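Local coordinates for protein transaminase (PDB 5G0A) that catalyses S-selective amino-group transfer, probably between amines and carbonyl acceptors, with pyridoxal-5'-phosphate as cofactor, at residues 459-462 with 463-467; 221-225 with 226-230. All coordinates share one frame; numbering follows the deposited sequence.

Interaction 1. Residues 459-462 with 463-467; sequences DALD and YALDY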
ATOM      1  N   ASP B 459       4.989   3.802  49.742  1.00 40.49           N
ATOM      2  CA  ASP B 459       5.575   2.802  50.636  1.00 42.93           C
ATOM      3  C   ASP B 459       5.899   1.488  49.931  1.00 41.70           C
ATOM      4  O   ASP B 459       6.998   0.952  50.085  1.00 39.88           O
ATOM      5  CB  ASP B 459       4.652   2.540  51.829  1.00 48.19           C
ATOM      6  CG  ASP B 459       5.032   3.350  53.047  1.00 55.33           C
ATOM      7  OD1 ASP B 459       6.104   3.072  53.629  1.00 62.44           O
ATOM      8  OD2 ASP B 459       4.258   4.252  53.435  1.00 54.85           O
ATOM      9  N   ALA B 460       4.947   0.970  49.151  1.00 38.41           N
ATOM     10  CA  ALA B 460       5.148  -0.292  48.447  1.00 39.89           C
ATOM     11  C   ALA B 460       6.263  -0.177  47.425  1.00 39.63           C
ATOM     12  O   ALA B 460       7.005  -1.127  47.218  1.00 41.13           O
ATOM     13  CB  ALA B 460       3.856  -0.754  47.777  1.00 40.44           C
ATOM     14  N   LEU B 461       6.362   0.993  46.794  1.00 39.83           N
ATOM     15  CA  LEU B 461       7.424   1.288  45.842  1.00 39.67           C
ATOM     16  C   LEU B 461       8.781   1.345  46.569  1.00 41.86           C
ATOM     17  O   LEU B 461       9.775   0.835  46.061  1.00 41.66           O
ATOM     18  CB  LEU B 461       7.134   2.613  45.124  1.00 39.66           C
ATOM     19  CG  LEU B 461       8.133   3.113  44.077  1.00 38.89           C
ATOM     20  CD1 LEU B 461       8.484   2.005  43.093  1.00 41.34           C
ATOM     21  CD2 LEU B 461       7.578   4.336  43.358  1.00 40.08           C
ATOM     22  N   ASP B 462       8.790   1.965  47.749  1.00 41.47           N
ATOM     23  CA  ASP B 462       9.983   2.072  48.606  1.00 42.78           C
ATOM     24  C   ASP B 462      10.525   0.655  48.839  1.00 44.76           C
ATOM     25  O   ASP B 462      11.664   0.349  48.480  1.00 47.86           O
ATOM     26  CB  ASP B 462       9.592   2.757  49.925  1.00 42.35           C
ATOM     27  CG  ASP B 462      10.791   3.318  50.721  1.00 43.24           C
ATOM     28  OD1 ASP B 462      11.954   3.252  50.265  1.00 41.70           O
ATOM     29  OD2 ASP B 462      10.534   3.850  51.818  1.00 42.02           O
ATOM     30  N   TYR B 463       9.677  -0.210  49.391  1.00 46.48           N
ATOM     31  CA  TYR B 463       9.951  -1.643  49.539  1.00 46.21           C
ATOM     32  C   TYR B 463      10.457  -2.317  48.256  1.00 48.45           C
ATOM     33  O   TYR B 463      11.394  -3.121  48.299  1.00 48.59           O
ATOM     34  CB  TYR B 463       8.689  -2.357  50.050  1.00 47.69           C
ATOM     35  CG  TYR B 463       8.818  -3.857  50.159  1.00 48.01           C
ATOM     36  CD1 TYR B 463       9.479  -4.439  51.243  1.00 51.10           C
ATOM     37  CD2 TYR B 463       8.274  -4.701  49.187  1.00 46.36           C
ATOM     38  CE1 TYR B 463       9.606  -5.814  51.346  1.00 49.50           C
ATOM     39  CE2 TYR B 463       8.394  -6.076  49.287  1.00 47.52           C
ATOM     40  CZ  TYR B 463       9.056  -6.625  50.370  1.00 48.47           C
ATOM     41  OH  TYR B 463       9.192  -7.986  50.478  1.00 47.57           O
ATOM     42  N   ALA B 464       9.829  -1.998  47.123  1.00 45.39           N
ATOM     43  CA  ALA B 464      10.178  -2.592  45.830  1.00 45.46           C
ATOM     44  C   ALA B 464      11.581  -2.197  45.362  1.00 44.78           C
ATOM     45  O   ALA B 464      12.356  -3.044  44.897  1.00 45.24           O
ATOM     46  CB  ALA B 464       9.142  -2.205  44.773  1.00 43.29           C
ATOM     47  N   LEU B 465      11.888  -0.908  45.475  1.00 43.81           N
ATOM     48  CA  LEU B 465      13.170  -0.368  45.031  1.00 47.22           C
ATOM     49  C   LEU B 465      14.328  -0.815  45.929  1.00 49.82           C
ATOM     50  O   LEU B 465      15.454  -0.968  45.457  1.00 50.76           O
ATOM     51  CB  LEU B 465      13.103   1.159  44.928  1.00 46.58           C
ATOM     52  CG  LEU B 465      12.196   1.727  43.822  1.00 43.48           C
ATOM     53  CD1 LEU B 465      12.098   3.236  43.928  1.00 43.65           C
ATOM     54  CD2 LEU B 465      12.653   1.324  42.424  1.00 45.40           C
ATOM     55  N   ASP B 466      14.048  -1.030  47.215  1.00 53.42           N
ATOM     56  CA  ASP B 466      15.024  -1.642  48.120  1.00 55.18           C
ATOM     57  C   ASP B 466      15.511  -2.964  47.537  1.00 55.18           C
ATOM     58  O   ASP B 466      16.712  -3.208  47.454  1.00 55.37           O
ATOM     59  CB  ASP B 466      14.417  -1.892  49.506  1.00 56.76           C
ATOM     60  CG  ASP B 466      14.548  -0.702  50.442  1.00 58.78           C
ATOM     61  OD1 ASP B 466      15.407   0.183  50.216  1.00 61.18           O
ATOM     62  OD2 ASP B 466      13.787  -0.665  51.432  1.00 60.14           O
ATOM     63  N   TYR B 467      14.563  -3.802  47.120  1.00 55.10           N
ATOM     64  CA  TYR B 467      14.846  -5.124  46.579  1.00 53.88           C
ATOM     65  C   TYR B 467      15.542  -5.049  45.219  1.00 55.16           C
ATOM     66  O   TYR B 467      16.415  -5.861  44.925  1.00 54.61           O
ATOM     67  CB  TYR B 467      13.551  -5.940  46.482  1.00 55.51           C
ATOM     68  CG  TYR B 467      13.702  -7.309  45.848  1.00 56.38           C
ATOM     69  CD1 TYR B 467      14.049  -8.425  46.617  1.00 58.53           C
ATOM     70  CD2 TYR B 467      13.488  -7.491  44.481  1.00 56.33           C
ATOM     71  CE1 TYR B 467      14.184  -9.681  46.037  1.00 59.56           C
ATOM     72  CE2 TYR B 467      13.620  -8.741  43.891  1.00 58.29           C
ATOM     73  CZ  TYR B 467      13.969  -9.831  44.670  1.00 60.67           C
ATOM     74  OH  TYR B 467      14.100 -11.074  44.081  1.00 62.72           O
TER

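Interaction 2. Residues 221-225 with 226-230; sequences RMIEN and YGPEQ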
ATOM      1  N   ARG B 221      11.724  18.592   7.911  1.00 28.97           N
ATOM      2  CA  ARG B 221      12.462  18.114   6.728  1.00 31.03           C
ATOM      3  C   ARG B 221      11.744  16.966   6.030  1.00 29.11           C
ATOM      4  O   ARG B 221      11.687  16.916   4.800  1.00 29.79           O
ATOM      5  CB  ARG B 221      13.886  17.685   7.117  1.00 33.27           C
ATOM      6  CG  ARG B 221      14.855  18.823   7.377  1.00 40.06           C
ATOM      7  CD  ARG B 221      15.677  19.141   6.128  1.00 41.11           C
ATOM      8  NE  ARG B 221      16.653  18.096   5.812  1.00 45.73           N
ATOM      9  CZ  ARG B 221      17.984  18.223   5.872  1.00 47.91           C
ATOM     10  NH1 ARG B 221      18.558  19.362   6.251  1.00 44.45           N
ATOM     11  NH2 ARG B 221      18.751  17.194   5.539  1.00 47.28           N
ATOM     12  N   MET B 222      11.207  16.031   6.825  1.00 27.93           N
ATOM     13  CA  MET B 222      10.478  14.899   6.279  1.00 28.43           C
ATOM     14  C   MET B 222       9.225  15.373   5.566  1.00 26.79           C
ATOM     15  O   MET B 222       8.906  14.909   4.485  1.00 27.53           O
ATOM     16  CB  MET B 222      10.089  13.910   7.389  1.00 29.60           C
ATOM     17  CG  MET B 222      11.236  13.084   7.947  1.00 32.98           C
ATOM     18  SD  MET B 222      10.663  12.191   9.421  1.00 39.81           S
ATOM     19  CE  MET B 222       9.205  11.461   8.730  1.00 34.31           C
ATOM     20  N   ILE B 223       8.499  16.319   6.177  1.00 26.38           N
ATOM     21  CA  ILE B 223       7.315  16.861   5.526  1.00 25.08           C
ATOM     22  C   ILE B 223       7.652  17.601   4.228  1.00 25.86           C
ATOM     23  O   ILE B 223       6.918  17.506   3.255  1.00 25.86           O
ATOM     24  CB  ILE B 223       6.496  17.761   6.487  1.00 24.37           C
ATOM     25  CG1 ILE B 223       6.006  16.886   7.655  1.00 25.27           C
ATOM     26  CG2 ILE B 223       5.331  18.443   5.771  1.00 24.44           C
ATOM     27  CD1 ILE B 223       5.493  17.696   8.840  1.00 24.94           C
ATOM     28  N   GLU B 224       8.720  18.387   4.255  1.00 25.42           N
ATOM     29  CA  GLU B 224       9.182  19.073   3.042  1.00 27.39           C
ATOM     30  C   GLU B 224       9.515  18.070   1.941  1.00 27.88           C
ATOM     31  O   GLU B 224       9.104  18.238   0.791  1.00 27.82           O
ATOM     32  CB  GLU B 224      10.424  19.912   3.350  1.00 27.85           C
ATOM     33  CG  GLU B 224      10.107  21.159   4.147  1.00 33.24           C
ATOM     34  CD  GLU B 224      11.371  21.889   4.547  1.00 36.39           C
ATOM     35  OE1 GLU B 224      12.470  21.298   4.431  1.00 41.73           O
ATOM     36  OE2 GLU B 224      11.250  23.043   4.956  1.00 36.94           O
ATOM     37  N   ASN B 225      10.235  17.017   2.307  1.00 27.44           N
ATOM     38  CA  ASN B 225      10.664  16.005   1.337  1.00 27.19           C
ATOM     39  C   ASN B 225       9.505  15.282   0.669  1.00 26.49           C
ATOM     40  O   ASN B 225       9.484  15.113  -0.532  1.00 25.76           O
ATOM     41  CB  ASN B 225      11.599  15.008   2.014  1.00 28.35           C
ATOM     42  CG  ASN B 225      12.265  14.065   1.022  1.00 28.25           C
ATOM     43  OD1 ASN B 225      11.703  13.038   0.650  1.00 28.72           O
ATOM     44  ND2 ASN B 225      13.467  14.430   0.571  1.00 28.29           N
ATOM     45  N   TYR B 226       8.527  14.848   1.467  1.00 26.34           N
ATOM     46  CA  TYR B 226       7.351  14.176   0.944  1.00 25.36           C
ATOM     47  C   TYR B 226       6.359  15.127   0.287  1.00 25.87           C
ATOM     48  O   TYR B 226       5.460  14.690  -0.448  1.00 27.27           O
ATOM     49  CB  TYR B 226       6.694  13.320   2.042  1.00 25.21           C
ATOM     50  CG  TYR B 226       7.384  11.972   2.185  1.00 23.90           C
ATOM     51  CD1 TYR B 226       8.515  11.834   2.982  1.00 24.72           C
ATOM     52  CD2 TYR B 226       6.912  10.854   1.497  1.00 23.48           C
ATOM     53  CE1 TYR B 226       9.155  10.614   3.102  1.00 25.29           C
ATOM     54  CE2 TYR B 226       7.561   9.640   1.584  1.00 24.68           C
ATOM     55  CZ  TYR B 226       8.659   9.518   2.405  1.00 26.74           C
ATOM     56  OH  TYR B 226       9.298   8.303   2.526  1.00 28.92           O
ATOM     57  N   GLY B 227       6.562  16.429   0.508  1.00 25.55           N
ATOM     58  CA  GLY B 227       5.673  17.453  -0.033  1.00 26.79           C
ATOM     59  C   GLY B 227       4.621  17.855   0.996  1.00 26.95           C
ATOM     60  O   GLY B 227       3.718  17.072   1.277  1.00 25.75           O
ATOM     61  N   PRO B 228       4.725  19.068   1.574  1.00 26.79           N
ATOM     62  CA  PRO B 228       3.698  19.486   2.540  1.00 26.62           C
ATOM     63  C   PRO B 228       2.302  19.445   1.933  1.00 26.28           C
ATOM     64  O   PRO B 228       1.330  19.248   2.669  1.00 26.99           O
ATOM     65  CB  PRO B 228       4.107  20.936   2.877  1.00 26.78           C
ATOM     66  CG  PRO B 228       5.586  20.939   2.625  1.00 25.88           C
ATOM     67  CD  PRO B 228       5.700  20.155   1.345  1.00 25.27           C
ATOM     68  N   GLU B 229       2.204  19.553   0.600  1.00 24.23           N
ATOM     69  CA  GLU B 229       0.928  19.469  -0.093  1.00 26.15           C
ATOM     70  C   GLU B 229       0.287  18.063  -0.061  1.00 24.14           C
ATOM     71  O   GLU B 229      -0.854  17.894  -0.461  1.00 26.45           O
ATOM     72  CB  GLU B 229       1.025  20.014  -1.542  1.00 28.59           C
ATOM     73  CG  GLU B 229       1.698  19.108  -2.590  1.00 28.88           C
ATOM     74  CD  GLU B 229       3.195  18.915  -2.435  1.00 29.99           C
ATOM     75  OE1 GLU B 229       3.866  19.594  -1.633  1.00 29.44           O
ATOM     76  OE2 GLU B 229       3.729  18.040  -3.151  1.00 33.52           O
ATOM     77  N   GLN B 230       1.015  17.046   0.386  1.00 25.24           N
ATOM     78  CA  GLN B 230       0.328  15.765   0.554  1.00 25.97           C
ATOM     79  C   GLN B 230       0.301  15.271   1.996  1.00 24.39           C
ATOM     80  O   GLN B 230      -0.054  14.124   2.243  1.00 21.44           O
ATOM     81  CB  GLN B 230       0.841  14.693  -0.403  1.00 31.40           C
ATOM     82  CG  GLN B 230       2.215  14.152  -0.086  1.00 30.29           C
ATOM     83  CD  GLN B 230       2.489  12.871  -0.869  1.00 34.18           C
ATOM     84  OE1 GLN B 230       1.572  12.280  -1.463  1.00 35.40           O
ATOM     85  NE2 GLN B 230       3.734  12.432  -0.864  1.00 32.44           N
TER

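Interaction 1. Residues 459-462 with 463-467
CG of Leu461 points away from its own backbone nitrogen (chi1 180°), while CG of Leu465 points away from its carbonyl carbon (chi1 -68°), and these two settings bring the leucines together one turn apart. The pair is an i to i+4 contact on the buried flank of alpha helix 451-468, near the C-terminal end of the class III aminotransferase chain. Leu461 CD1 reaches Leu465 CG at 3.8 Å, so a single methyl of the earlier residue rests on the branch point of the later one, and the two side chains cross obliquely. Helix 418-427 covers both through Ile422, and helix 353-374 adds Leu371 against Leu461. Cutting Leu465 back to an alanine is likely to leave CD1 of Leu461 without its mate and open a gap beside Ile422. The helix backbone carries the usual bonds: Leu465 N donates to Leu461 O at 2.8 Å, and Leu465 CG lies 3.4 Å from the same oxygen, so N-H and side chain meet at one carbonyl. Ala464 N binds Ala460 O less directly, with an N-H...O angle of 143°, and its methyl sits against the carbonyls of Ala460 and Leu461. On another side of the helix Asp462 and Asp466 repeat the one-turn spacing with like charges, OD1 of the first 4.5 Å from OD2 of the second. Their mutual repulsion is probably eased because Asp462 has two partners of its own, a salt bridge to Lys374 and a hydrogen bond to His375. Tyr463 leads its ring away from the preceding turn, and its hydroxyl is hydrogen-bonded to Glu428. At the root of that ring, Tyr463 CB lies 3.5 Å from Ala460 O, off the rim of the ring and close to its plane.

Interaction 2. Residues 221-225 with 226-230
The carbonyl oxygen of Met222 is approached by two parts of Tyr226: it accepts the backbone N-H at 3.0 Å, nearly straight at 169°, and meets ring atom CD1 at 3.4 Å. The oxygen lies in the plane of the ring, at its edge. This is the last full turn of helix 214-226, where the chain leaves the helix and turns toward strand 231-236 of the large sheet. With CG set away from its carbonyl carbon (chi1 -82°), Tyr226 holds its ring beside that turn and packs on Leu140 and Leu190 of neighbouring strands. The Asn225 amide stands 63° from the ring plane, its OD1 3.7 Å from Tyr226 N and taken by Arg160 of the second subunit. Beyond Tyr226 the hydrogen bonding slackens, for Gly227 N makes a weak bond to Glu224 O at 3.1 Å. Gly227 has a positive phi, and a CB there would press on the carbonyl oxygen of Tyr226 and run into Glu229 OE2. Pro228 follows and has no N-H to offer Ile223 O, so its ring covers the helix end with carbon, CD 3.5 Å from that oxygen. CG2 of Ile223 meets Pro228 CB at 4.0 Å, an apolar contact spanning the end of the helix. The loop then folds back through a side chain: Gln230 NE2 donates to Tyr226 O at 2.9 Å. That carbonyl also receives Gln179 NE2 of the second subunit, while Gln230 OE1 bonds to Ser184 of the same neighbour. At the helix end Ile223 O thus has proline carbon beside it, while Tyr226 O takes side-chain amides from its own chain and from the second subunit, so that carbonyl and the Gln230 amide serve both the turn and the subunit interface.

In the fold
Interactions 1 and 2 lie on opposite sides of the chain's centre, their centres 48 Å apart and their nearest atoms about 35 Å apart, and they share no helix or strand. Interaction 1 runs within a helix: one flank is buried under other helices of its own chain, another carries carboxylates, and no other subunit touches it. Interaction 2 ends a helix and is more fully buried, between the large sheet, helix 251-262 and the second subunit. Accordingly, continuous backbone bonding and leucine contact dominate 459-467, whereas in 221-230 the helical bonding weakens at a glycine and stops at a proline that has no N-H, and amide side chains reach across the subunit boundary.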